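Local coordinates for probable transcriptional regulator, TetR family protein (Rhodococcus sp., PDB 3BJB) that probably binds regulatory DNA as a TetR-family transcription factor, through a predicted helix-turn-helix motif, at residues Lys66-Val71 against Ala130-Ala135; Thr161-Leu166 against Leu197-Leu202; Ala30-Ala35 against Leu111-Leu116. One frame throughout, in Å; residues are numbered along the deposited sequence.

Contact 1: Lys66-Val71 against Ala130-Ala135; sequences KTHLFV and ASVPDA. With SO4 (sulfate ion), chain L.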
ATOM      1  N   LYS B  66       1.121   4.857  18.428  1.00 61.57           N
ATOM      2  CA  LYS B  66       1.849   5.555  17.406  1.00 61.10           C
ATOM      3  C   LYS B  66       1.104   5.590  16.080  1.00 61.86           C
ATOM      4  O   LYS B  66       1.091   6.631  15.429  1.00 62.34           O
ATOM      5  CB  LYS B  66       3.219   4.927  17.245  1.00 60.06           C
ATOM      6  CG  LYS B  66       4.146   5.821  16.526  1.00 60.34           C
ATOM      7  CD  LYS B  66       5.551   5.445  16.812  1.00 61.78           C
ATOM      8  CE  LYS B  66       5.986   4.223  16.018  1.00 60.81           C
ATOM      9  NZ  LYS B  66       7.172   3.650  16.691  1.00 61.94           N
ATOM     10  N   THR B  67       0.507   4.461  15.677  1.00 62.46           N
ATOM     11  CA  THR B  67      -0.217   4.394  14.414  1.00 63.97           C
ATOM     12  C   THR B  67      -1.415   5.365  14.447  1.00 63.51           C
ATOM     13  O   THR B  67      -1.761   5.962  13.416  1.00 63.08           O
ATOM     14  CB  THR B  67      -0.634   2.940  13.977  1.00 64.93           C
ATOM     15  OG1 THR B  67      -1.338   2.326  15.031  1.00 67.80           O
ATOM     16  CG2 THR B  67       0.567   2.040  13.668  1.00 63.92           C
ATOM     17  N   HIS B  68      -1.991   5.575  15.632  1.00 62.11           N
ATOM     18  CA  HIS B  68      -3.035   6.606  15.793  1.00 61.87           C
ATOM     19  C   HIS B  68      -2.475   7.981  15.470  1.00 60.13           C
ATOM     20  O   HIS B  68      -3.087   8.761  14.737  1.00 61.40           O
ATOM     21  CB  HIS B  68      -3.582   6.686  17.234  1.00 63.55           C
ATOM     22  CG  HIS B  68      -4.543   5.600  17.608  1.00 64.31           C
ATOM     23  ND1 HIS B  68      -4.130   4.332  17.969  1.00 64.40           N
ATOM     24  CD2 HIS B  68      -5.892   5.615  17.746  1.00 64.65           C
ATOM     25  CE1 HIS B  68      -5.190   3.603  18.282  1.00 64.64           C
ATOM     26  NE2 HIS B  68      -6.270   4.357  18.157  1.00 64.78           N
ATOM     27  N   LEU B  69      -1.331   8.290  16.067  1.00 56.79           N
ATOM     28  CA  LEU B  69      -0.731   9.598  15.922  1.00 53.70           C
ATOM     29  C   LEU B  69      -0.427   9.889  14.460  1.00 53.86           C
ATOM     30  O   LEU B  69      -0.865  10.919  13.932  1.00 53.53           O
ATOM     31  CB  LEU B  69       0.501   9.721  16.797  1.00 51.07           C
ATOM     32  CG  LEU B  69       1.418  10.901  16.572  1.00 50.52           C
ATOM     33  CD1 LEU B  69       0.763  12.204  17.077  1.00 50.62           C
ATOM     34  CD2 LEU B  69       2.723  10.596  17.311  1.00 49.90           C
ATOM     35  N   PHE B  70       0.270   8.973  13.781  1.00 53.23           N
ATOM     36  CA  PHE B  70       0.587   9.207  12.371  1.00 52.51           C
ATOM     37  C   PHE B  70      -0.579   9.187  11.372  1.00 52.03           C
ATOM     38  O   PHE B  70      -0.487   9.747  10.287  1.00 51.48           O
ATOM     39  CB  PHE B  70       1.748   8.346  11.943  1.00 53.27           C
ATOM     40  CG  PHE B  70       3.000   8.786  12.531  1.00 53.01           C
ATOM     41  CD1 PHE B  70       3.611   9.936  12.078  1.00 52.09           C
ATOM     42  CD2 PHE B  70       3.571   8.075  13.588  1.00 54.02           C
ATOM     43  CE1 PHE B  70       4.807  10.380  12.661  1.00 52.93           C
ATOM     44  CE2 PHE B  70       4.765   8.507  14.167  1.00 53.33           C
ATOM     45  CZ  PHE B  70       5.371   9.665  13.708  1.00 53.23           C
ATOM     46  N   VAL B  71      -1.688   8.588  11.766  1.00 53.13           N
ATOM     47  CA  VAL B  71      -2.919   8.700  11.011  1.00 54.08           C
ATOM     48  C   VAL B  71      -3.475  10.108  11.158  1.00 54.49           C
ATOM     49  O   VAL B  71      -3.871  10.725  10.175  1.00 54.10           O
ATOM     50  CB  VAL B  71      -3.941   7.662  11.472  1.00 54.62           C
ATOM     51  CG1 VAL B  71      -5.355   8.055  11.012  1.00 55.83           C
ATOM     52  CG2 VAL B  71      -3.550   6.283  10.946  1.00 54.38           C
ATOM     53  N   ALA B 130     -11.745  -0.106  12.381  1.00 81.55           N
ATOM     54  CA  ALA B 130     -12.526  -0.310  13.587  1.00 81.79           C
ATOM     55  C   ALA B 130     -11.750   0.115  14.836  1.00 82.01           C
ATOM     56  O   ALA B 130     -12.349   0.615  15.796  1.00 82.48           O
ATOM     57  CB  ALA B 130     -12.982  -1.764  13.695  1.00 81.77           C
ATOM     58  N   SER B 131     -10.427  -0.073  14.811  1.00 81.41           N
ATOM     59  CA  SER B 131      -9.570   0.217  15.974  1.00 81.52           C
ATOM     60  C   SER B 131      -9.084   1.666  16.066  1.00 81.05           C
ATOM     61  O   SER B 131      -8.995   2.227  17.167  1.00 80.71           O
ATOM     62  CB  SER B 131      -8.380  -0.752  16.052  1.00 81.60           C
ATOM     63  OG  SER B 131      -8.176  -1.425  14.828  1.00 82.25           O
ATOM     64  N   VAL B 132      -8.750   2.254  14.917  1.00 80.39           N
ATOM     65  CA  VAL B 132      -8.348   3.652  14.863  1.00 79.55           C
ATOM     66  C   VAL B 132      -9.285   4.374  13.913  1.00 79.80           C
ATOM     67  O   VAL B 132      -9.163   4.243  12.694  1.00 80.01           O
ATOM     68  CB  VAL B 132      -6.822   3.849  14.567  1.00 79.42           C
ATOM     69  CG1 VAL B 132      -6.147   2.551  14.133  1.00 78.14           C
ATOM     70  CG2 VAL B 132      -6.569   5.007  13.583  1.00 79.46           C
ATOM     71  N   PRO B 133     -10.258   5.107  14.490  1.00 79.64           N
ATOM     72  CA  PRO B 133     -11.401   5.707  13.804  1.00 78.86           C
ATOM     73  C   PRO B 133     -11.063   6.958  13.002  1.00 78.25           C
ATOM     74  O   PRO B 133     -11.956   7.544  12.394  1.00 78.93           O
ATOM     75  CB  PRO B 133     -12.350   6.075  14.959  1.00 79.15           C
ATOM     76  CG  PRO B 133     -11.757   5.467  16.196  1.00 79.34           C
ATOM     77  CD  PRO B 133     -10.294   5.407  15.931  1.00 79.38           C
ATOM     78  N   ASP B 134      -9.802   7.375  13.023  1.00 76.74           N
ATOM     79  CA  ASP B 134      -9.332   8.448  12.165  1.00 75.49           C
ATOM     80  C   ASP B 134      -8.921   7.850  10.818  1.00 75.16           C
ATOM     81  O   ASP B 134      -8.660   8.582   9.857  1.00 75.12           O
ATOM     82  CB  ASP B 134      -8.097   9.136  12.778  1.00 76.10           C
ATOM     83  CG  ASP B 134      -8.421  10.413  13.553  1.00 76.21           C
ATOM     84  OD1 ASP B 134      -9.567  10.916  13.466  1.00 77.18           O
ATOM     85  OD2 ASP B 134      -7.502  10.929  14.243  1.00 75.14           O
ATOM     86  N   ALA B 135      -8.833   6.521  10.753  1.00 73.28           N
ATOM     87  CA  ALA B 135      -8.326   5.855   9.554  1.00 71.24           C
ATOM     88  C   ALA B 135      -9.272   6.113   8.395  1.00 69.99           C
ATOM     89  O   ALA B 135      -8.819   6.420   7.301  1.00 69.07           O
ATOM     90  CB  ALA B 135      -8.143   4.355   9.789  1.00 71.39           C
TER
HETATM   91  S   SO4 L 311       2.631   0.793  16.887  0.70 90.49           S
HETATM   92  O1  SO4 L 311       2.909   0.370  15.511  0.70 90.13           O
HETATM   93  O2  SO4 L 311       1.370   1.542  16.899  0.70 89.57           O
HETATM   94  O3  SO4 L 311       2.533  -0.388  17.758  0.70 90.21           O
HETATM   95  O4  SO4 L 311       3.739   1.626  17.364  0.70 89.97           O

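Contact 2: Thr161-Leu166 against Leu197-Leu202; sequences TALRLL and LLLVNL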
ATOM      1  N   THR B 161     -17.069   5.275  -6.221  1.00 63.61           N
ATOM      2  CA  THR B 161     -16.391   4.014  -6.479  1.00 64.60           C
ATOM      3  C   THR B 161     -15.117   4.286  -7.264  1.00 64.35           C
ATOM      4  O   THR B 161     -14.023   3.970  -6.784  1.00 66.39           O
ATOM      5  CB  THR B 161     -17.364   3.011  -7.189  1.00 64.77           C
ATOM      6  OG1 THR B 161     -18.378   2.615  -6.264  1.00 64.43           O
ATOM      7  CG2 THR B 161     -16.653   1.773  -7.684  1.00 64.81           C
ATOM      8  N   ALA B 162     -15.248   4.928  -8.423  1.00 64.61           N
ATOM      9  CA  ALA B 162     -14.083   5.294  -9.266  1.00 65.31           C
ATOM     10  C   ALA B 162     -12.972   5.973  -8.477  1.00 65.17           C
ATOM     11  O   ALA B 162     -11.809   5.589  -8.561  1.00 66.69           O
ATOM     12  CB  ALA B 162     -14.510   6.151 -10.452  1.00 64.03           C
ATOM     13  N   LEU B 163     -13.343   6.957  -7.670  1.00 65.32           N
ATOM     14  CA  LEU B 163     -12.375   7.670  -6.846  1.00 64.96           C
ATOM     15  C   LEU B 163     -11.831   6.847  -5.688  1.00 65.83           C
ATOM     16  O   LEU B 163     -10.806   7.183  -5.139  1.00 66.77           O
ATOM     17  CB  LEU B 163     -12.983   8.964  -6.320  1.00 62.88           C
ATOM     18  CG  LEU B 163     -13.305   9.979  -7.415  1.00 62.39           C
ATOM     19  CD1 LEU B 163     -14.285  11.014  -6.883  1.00 61.19           C
ATOM     20  CD2 LEU B 163     -12.034  10.637  -7.962  1.00 61.65           C
ATOM     21  N   ARG B 164     -12.525   5.793  -5.286  1.00 67.18           N
ATOM     22  CA  ARG B 164     -12.016   4.968  -4.197  1.00 67.62           C
ATOM     23  C   ARG B 164     -10.963   4.067  -4.823  1.00 67.21           C
ATOM     24  O   ARG B 164      -9.876   3.918  -4.284  1.00 67.38           O
ATOM     25  CB  ARG B 164     -13.147   4.170  -3.524  1.00 68.16           C
ATOM     26  CG  ARG B 164     -12.864   3.813  -2.032  1.00 69.12           C
ATOM     27  CD  ARG B 164     -13.718   2.637  -1.479  1.00 68.07           C
ATOM     28  NE  ARG B 164     -14.968   2.549  -2.219  1.00 68.17           N
ATOM     29  CZ  ARG B 164     -15.271   1.548  -3.033  1.00 67.42           C
ATOM     30  NH1 ARG B 164     -14.422   0.542  -3.158  1.00 66.48           N
ATOM     31  NH2 ARG B 164     -16.410   1.556  -3.710  1.00 66.66           N
ATOM     32  N   LEU B 165     -11.279   3.515  -5.998  1.00 66.70           N
ATOM     33  CA  LEU B 165     -10.281   2.815  -6.817  1.00 66.04           C
ATOM     34  C   LEU B 165      -9.015   3.659  -7.148  1.00 66.79           C
ATOM     35  O   LEU B 165      -7.899   3.142  -7.137  1.00 65.52           O
ATOM     36  CB  LEU B 165     -10.928   2.287  -8.097  1.00 64.64           C
ATOM     37  CG  LEU B 165     -12.038   1.225  -7.950  1.00 63.52           C
ATOM     38  CD1 LEU B 165     -12.613   0.847  -9.323  1.00 64.14           C
ATOM     39  CD2 LEU B 165     -11.558  -0.014  -7.265  1.00 62.77           C
ATOM     40  N   LEU B 166      -9.190   4.948  -7.453  1.00 67.05           N
ATOM     41  CA  LEU B 166      -8.043   5.803  -7.737  1.00 66.79           C
ATOM     42  C   LEU B 166      -7.137   5.968  -6.508  1.00 67.81           C
ATOM     43  O   LEU B 166      -5.978   5.562  -6.571  1.00 65.37           O
ATOM     44  CB  LEU B 166      -8.467   7.151  -8.317  1.00 66.52           C
ATOM     45  CG  LEU B 166      -7.419   8.112  -8.901  1.00 66.27           C
ATOM     46  CD1 LEU B 166      -6.560   7.488 -10.000  1.00 66.39           C
ATOM     47  CD2 LEU B 166      -8.073   9.407  -9.405  1.00 65.52           C
ATOM     48  N   LEU B 197      -8.211   6.165 -17.313  1.00 68.35           N
ATOM     49  CA  LEU B 197      -8.899   4.902 -17.343  1.00 66.15           C
ATOM     50  C   LEU B 197     -10.033   4.890 -16.321  1.00 65.91           C
ATOM     51  O   LEU B 197     -11.213   4.664 -16.696  1.00 66.13           O
ATOM     52  CB  LEU B 197      -7.914   3.740 -17.190  1.00 64.71           C
ATOM     53  CG  LEU B 197      -7.086   3.619 -18.473  1.00 64.71           C
ATOM     54  CD1 LEU B 197      -6.028   2.556 -18.363  1.00 65.69           C
ATOM     55  CD2 LEU B 197      -7.957   3.389 -19.752  1.00 64.38           C
ATOM     56  N   LEU B 198      -9.696   5.177 -15.059  1.00 63.81           N
ATOM     57  CA  LEU B 198     -10.654   5.041 -13.960  1.00 64.07           C
ATOM     58  C   LEU B 198     -11.786   6.032 -13.986  1.00 65.26           C
ATOM     59  O   LEU B 198     -12.892   5.682 -13.594  1.00 64.41           O
ATOM     60  CB  LEU B 198      -9.997   5.077 -12.583  1.00 62.38           C
ATOM     61  CG  LEU B 198      -9.219   3.802 -12.210  1.00 62.57           C
ATOM     62  CD1 LEU B 198      -8.147   4.001 -11.160  1.00 60.64           C
ATOM     63  CD2 LEU B 198     -10.167   2.709 -11.772  1.00 63.40           C
ATOM     64  N   LEU B 199     -11.524   7.251 -14.459  1.00 66.97           N
ATOM     65  CA  LEU B 199     -12.522   8.333 -14.366  1.00 67.47           C
ATOM     66  C   LEU B 199     -13.254   8.718 -15.652  1.00 68.00           C
ATOM     67  O   LEU B 199     -13.752   9.841 -15.757  1.00 67.56           O
ATOM     68  CB  LEU B 199     -11.899   9.588 -13.739  1.00 66.97           C
ATOM     69  CG  LEU B 199     -11.107   9.448 -12.443  1.00 66.37           C
ATOM     70  CD1 LEU B 199     -10.432  10.781 -12.156  1.00 65.65           C
ATOM     71  CD2 LEU B 199     -12.011   9.005 -11.288  1.00 65.49           C
ATOM     72  N   VAL B 200     -13.351   7.791 -16.606  1.00 69.76           N
ATOM     73  CA  VAL B 200     -14.118   8.031 -17.846  1.00 70.97           C
ATOM     74  C   VAL B 200     -15.481   8.645 -17.608  1.00 71.46           C
ATOM     75  O   VAL B 200     -15.860   9.551 -18.330  1.00 72.58           O
ATOM     76  CB  VAL B 200     -14.354   6.760 -18.694  1.00 71.30           C
ATOM     77  CG1 VAL B 200     -13.345   6.672 -19.806  1.00 71.73           C
ATOM     78  CG2 VAL B 200     -14.388   5.488 -17.824  1.00 71.95           C
ATOM     79  N   ASN B 201     -16.201   8.168 -16.591  1.00 72.06           N
ATOM     80  CA  ASN B 201     -17.622   8.517 -16.400  1.00 72.99           C
ATOM     81  C   ASN B 201     -17.912   9.630 -15.382  1.00 73.05           C
ATOM     82  O   ASN B 201     -19.030   9.754 -14.880  1.00 72.20           O
ATOM     83  CB  ASN B 201     -18.414   7.247 -16.067  1.00 73.12           C
ATOM     84  CG  ASN B 201     -18.161   6.134 -17.075  1.00 73.42           C
ATOM     85  OD1 ASN B 201     -18.444   6.283 -18.274  1.00 73.31           O
ATOM     86  ND2 ASN B 201     -17.612   5.016 -16.599  1.00 73.10           N
ATOM     87  N   LEU B 202     -16.893  10.436 -15.099  1.00 73.70           N
ATOM     88  CA  LEU B 202     -16.996  11.515 -14.125  1.00 74.06           C
ATOM     89  C   LEU B 202     -17.804  12.752 -14.604  1.00 74.58           C
ATOM     90  O   LEU B 202     -17.274  13.632 -15.301  1.00 74.48           O
ATOM     91  CB  LEU B 202     -15.596  11.900 -13.660  1.00 73.74           C
ATOM     92  CG  LEU B 202     -15.520  12.064 -12.149  1.00 73.75           C
ATOM     93  CD1 LEU B 202     -15.487  10.710 -11.483  1.00 74.15           C
ATOM     94  CD2 LEU B 202     -14.307  12.848 -11.779  1.00 73.55           C
TER

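Contact 3: Ala30-Ala35 against Leu111-Leu116; sequences AAIELA and LRRPAL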
ATOM      1  N   ALA B  30       5.671  17.989  16.496  1.00 58.29           N
ATOM      2  CA  ALA B  30       6.791  17.190  16.972  1.00 57.05           C
ATOM      3  C   ALA B  30       6.852  15.829  16.313  1.00 56.77           C
ATOM      4  O   ALA B  30       7.940  15.325  16.026  1.00 56.49           O
ATOM      5  CB  ALA B  30       6.711  17.027  18.462  1.00 57.73           C
ATOM      6  N   ALA B  31       5.681  15.235  16.084  1.00 56.55           N
ATOM      7  CA  ALA B  31       5.584  13.947  15.445  1.00 55.89           C
ATOM      8  C   ALA B  31       6.230  14.076  14.069  1.00 57.31           C
ATOM      9  O   ALA B  31       7.138  13.272  13.727  1.00 56.90           O
ATOM     10  CB  ALA B  31       4.163  13.497  15.373  1.00 55.22           C
ATOM     11  N   ILE B  32       5.834  15.134  13.342  1.00 57.70           N
ATOM     12  CA  ILE B  32       6.372  15.448  12.008  1.00 58.59           C
ATOM     13  C   ILE B  32       7.915  15.562  11.945  1.00 60.31           C
ATOM     14  O   ILE B  32       8.537  14.933  11.072  1.00 61.56           O
ATOM     15  CB  ILE B  32       5.679  16.690  11.376  1.00 58.72           C
ATOM     16  CG1 ILE B  32       4.234  16.356  11.006  1.00 57.66           C
ATOM     17  CG2 ILE B  32       6.444  17.196  10.130  1.00 58.06           C
ATOM     18  CD1 ILE B  32       3.333  17.557  11.002  1.00 59.07           C
ATOM     19  N   GLU B  33       8.517  16.326  12.858  1.00 60.52           N
ATOM     20  CA  GLU B  33       9.982  16.428  12.973  1.00 62.28           C
ATOM     21  C   GLU B  33      10.679  15.105  13.263  1.00 62.94           C
ATOM     22  O   GLU B  33      11.762  14.832  12.735  1.00 63.85           O
ATOM     23  CB  GLU B  33      10.411  17.356  14.112  1.00 63.27           C
ATOM     24  CG  GLU B  33       9.434  18.415  14.520  1.00 64.31           C
ATOM     25  CD  GLU B  33      10.150  19.582  15.142  1.00 65.94           C
ATOM     26  OE1 GLU B  33      10.377  19.559  16.382  1.00 67.14           O
ATOM     27  OE2 GLU B  33      10.523  20.504  14.383  1.00 65.93           O
ATOM     28  N   LEU B  34      10.093  14.292  14.129  1.00 62.36           N
ATOM     29  CA  LEU B  34      10.744  13.025  14.433  1.00 62.55           C
ATOM     30  C   LEU B  34      10.678  12.052  13.268  1.00 62.66           C
ATOM     31  O   LEU B  34      11.669  11.399  12.939  1.00 63.12           O
ATOM     32  CB  LEU B  34      10.249  12.441  15.747  1.00 61.76           C
ATOM     33  CG  LEU B  34      11.021  13.177  16.851  1.00 61.99           C
ATOM     34  CD1 LEU B  34      10.130  13.895  17.909  1.00 61.57           C
ATOM     35  CD2 LEU B  34      12.038  12.235  17.470  1.00 62.02           C
ATOM     36  N   ALA B  35       9.529  11.996  12.609  1.00 63.32           N
ATOM     37  CA  ALA B  35       9.389  11.140  11.453  1.00 63.89           C
ATOM     38  C   ALA B  35      10.215  11.714  10.328  1.00 64.91           C
ATOM     39  O   ALA B  35      10.584  10.976   9.426  1.00 64.18           O
ATOM     40  CB  ALA B  35       7.948  11.014  11.047  1.00 64.72           C
ATOM     41  N   LEU B 111       6.677  12.953  -1.823  1.00 60.74           N
ATOM     42  CA  LEU B 111       7.997  12.531  -2.280  1.00 60.03           C
ATOM     43  C   LEU B 111       9.097  13.489  -1.851  1.00 62.60           C
ATOM     44  O   LEU B 111      10.245  13.097  -1.848  1.00 63.60           O
ATOM     45  CB  LEU B 111       8.001  12.378  -3.772  1.00 58.94           C
ATOM     46  CG  LEU B 111       7.825  11.040  -4.502  1.00 59.75           C
ATOM     47  CD1 LEU B 111       7.343   9.820  -3.696  1.00 59.01           C
ATOM     48  CD2 LEU B 111       6.874  11.309  -5.611  1.00 60.21           C
ATOM     49  N   ARG B 112       8.750  14.720  -1.461  1.00 65.26           N
ATOM     50  CA  ARG B 112       9.741  15.701  -0.988  1.00 68.15           C
ATOM     51  C   ARG B 112      10.243  15.447   0.443  1.00 67.35           C
ATOM     52  O   ARG B 112      11.278  15.967   0.834  1.00 66.67           O
ATOM     53  CB  ARG B 112       9.173  17.125  -1.025  1.00 69.60           C
ATOM     54  CG  ARG B 112       8.964  17.771  -2.408  1.00 71.72           C
ATOM     55  CD  ARG B 112       9.028  19.334  -2.309  1.00 73.13           C
ATOM     56  NE  ARG B 112       7.772  20.039  -1.982  1.00 76.51           N
ATOM     57  CZ  ARG B 112       7.325  20.321  -0.741  1.00 78.57           C
ATOM     58  NH1 ARG B 112       8.023  19.952   0.361  1.00 78.24           N
ATOM     59  NH2 ARG B 112       6.157  20.980  -0.597  1.00 78.16           N
ATOM     60  N   ARG B 113       9.470  14.717   1.243  1.00 67.61           N
ATOM     61  CA  ARG B 113       9.907  14.251   2.559  1.00 66.27           C
ATOM     62  C   ARG B 113       9.568  12.782   2.628  1.00 65.11           C
ATOM     63  O   ARG B 113       8.472  12.414   3.092  1.00 64.26           O
ATOM     64  CB  ARG B 113       9.236  15.010   3.703  1.00 67.83           C
ATOM     65  CG  ARG B 113       9.387  16.525   3.602  1.00 70.03           C
ATOM     66  CD  ARG B 113       8.029  17.182   3.769  1.00 71.23           C
ATOM     67  NE  ARG B 113       7.862  17.722   5.113  1.00 72.11           N
ATOM     68  CZ  ARG B 113       6.697  18.103   5.621  1.00 72.75           C
ATOM     69  NH1 ARG B 113       5.579  17.972   4.904  1.00 72.50           N
ATOM     70  NH2 ARG B 113       6.651  18.596   6.858  1.00 72.77           N
ATOM     71  N   PRO B 114      10.509  11.930   2.148  1.00 63.55           N
ATOM     72  CA  PRO B 114      10.221  10.524   1.976  1.00 62.11           C
ATOM     73  C   PRO B 114      10.041   9.930   3.330  1.00 61.39           C
ATOM     74  O   PRO B 114       9.096   9.152   3.561  1.00 63.04           O
ATOM     75  CB  PRO B 114      11.499   9.970   1.311  1.00 62.91           C
ATOM     76  CG  PRO B 114      12.211  11.188   0.763  1.00 64.07           C
ATOM     77  CD  PRO B 114      11.896  12.252   1.752  1.00 63.57           C
ATOM     78  N   ALA B 115      10.909  10.318   4.250  1.00 60.14           N
ATOM     79  CA  ALA B 115      10.946   9.648   5.523  1.00 59.43           C
ATOM     80  C   ALA B 115       9.597   9.833   6.250  1.00 58.64           C
ATOM     81  O   ALA B 115       8.950   8.850   6.612  1.00 59.02           O
ATOM     82  CB  ALA B 115      12.169  10.113   6.347  1.00 61.39           C
ATOM     83  N   LEU B 116       9.142  11.081   6.367  1.00 57.41           N
ATOM     84  CA  LEU B 116       7.792  11.409   6.898  1.00 55.54           C
ATOM     85  C   LEU B 116       6.632  10.750   6.168  1.00 53.19           C
ATOM     86  O   LEU B 116       5.733  10.206   6.780  1.00 52.68           O
ATOM     87  CB  LEU B 116       7.567  12.915   6.849  1.00 55.04           C
ATOM     88  CG  LEU B 116       6.196  13.446   7.260  1.00 56.27           C
ATOM     89  CD1 LEU B 116       5.904  13.128   8.729  1.00 54.86           C
ATOM     90  CD2 LEU B 116       6.152  14.978   6.990  1.00 56.37           C
TER

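Contact 1: Lys66-Val71 against Ala130-Ala135
A largely apolar helix-to-loop contact, built round a CH-pi interaction, joins the first turns of helix 66-86 to the loop that leads into helix 134-150. No hydrogen bond crosses it. H68 has CG anti to its carbonyl carbon (chi1 -77°), and V132 sets its CB over one face of the ring, displaced toward the rim. That CB lies 3.9 Å from the centroid of the H68 imidazole, only 20° off the ring normal, while the two side chains run past each other in opposite directions. The rotation of the ring has a second anchor, since H68 ND1 is hydrogen-bonded to S65 OG just before the helix. One turn on, V71 points toward the loop with CG1 anti to its backbone N. This methyl presses 3.4 Å from CB of D134, a tight fit, and meets V132 CG2 at 4.2 Å, so V132 serves both H68 and V71. The 130-135 segment turns on itself, A135 N donating to V132 O at 3.0 Å. At the start of the helix, T67 N donates to O2 of a sulfate, probably from the crystallisation liquor, at 3.3 Å. Behind the contact, L69 packs on helices 22-37 and 45-51, and F70 on helices 22-37 and 114-126, so that helix 66-86 is wedged between the N-terminal helices and the C-terminal ones.

Contact 2: Thr161-Leu166 against Leu197-Leu202
Two leucines in succession, L198 and L199, divide the work here, L198 over L165 and L166, L199 over A162, L163 and L166, so that L166 is shared. L198 has CG anti to its carbonyl carbon (chi1 -74°) and straddles neighbouring residues: CD2 approaches CB of L165 to 3.8 Å, the two side chains crossing at about a right angle, while CD1 lies 3.9 Å from CA of L166. The CD1 atoms of L198 and L166 lie 4.0 Å apart where the two side chains cross obliquely. L199 stands across both L163 and L166 at roughly right angles. Its CD2 touches CD2 of L163 at 3.7 Å, although the CB of L163 starts out away from this partner, and its CD1 reaches CD2 of L166 at 3.9 Å. L166 can meet both leucines because its CG is anti to the backbone N (chi1 -170°), which splays its methyls between them. A162 is small enough to let the backbones close in, and its CB sits 3.6 Å from the carbonyl O of L198. An alanine at L198 would lose both methyls and would probably loosen the packing on L165 and L166. L199 is the first residue to leave helical backbone angles, and a type I beta turn runs from L199 to L202. Because L198 also packs on L198 of the second subunit, and R164 forms a salt bridge with D190 of that subunit, the pairing of helices 157-179 and 184-198 is consistent with the four-helix dimer interface of TetR-family regulators.

Contact 3: Ala30-Ala35 against Leu111-Leu116
The guanidinium of R113 lies against the methyls of L116 and I32. CD2 of L116 sits 3.4 Å above the plane of the R113 guanidinium, over its centre, while I32 CG2 comes in obliquely, 3.6 Å from NH2 of R113. The arginine reaches this place through a chain bent at chi2 and chi3, and its charge also has a polar partner, NH1 making a weak hydrogen bond to Q77 OE1 on helix 66-86. I32 and L116 cross obliquely, their CG2 and CD2 methyls 3.9 Å apart, so that the three side chains form one continuous patch. L116 supplies both its branches: with CG anti to the backbone N (chi1 176°), it directs CD1 onto CB of A35 at 3.7 Å. With alanine at A35 the backbones come close, the CA atoms of A35 and L116 lying 4.8 Å apart. CB of A115 rests 3.6 Å from the carbonyl O of A35, and that oxygen approaches the backbone N of L116 at a poor angle, without a hydrogen bond. R113 holds the N-cap position of helix 114-126, so the contact lies on that helix's first turn. F70 and V73 of helix 66-86 pack beside A35 and I32. This seating of helix 22-37 on the start of helix 114-126 is consistent with part of the junction between the probable DNA-binding domain and the C-terminal domain in the TetR fold.

Overall arrangement
Contacts 1 and 3 both join the N-terminal, probably DNA-binding part of the chain to its C-terminal part, and both are only partly buried. They touch directly: CE1 of F70 lies 3.6 Å from CB of A35, so helix 66-86 of contact 1 packs directly on helix 22-37 of contact 3. Their chemistry is mixed, a histidine ring in one and a guanidinium in the other lying against aliphatic groups. Contact 2 is aliphatic and buried, although its centre is about 19 Å from that of the chain, with helices 95-111 and 134-150 on one part and the second subunit packing against L165 and L198. Its centre is about 30 Å from that of contact 3, on the opposite side of the chain's centre.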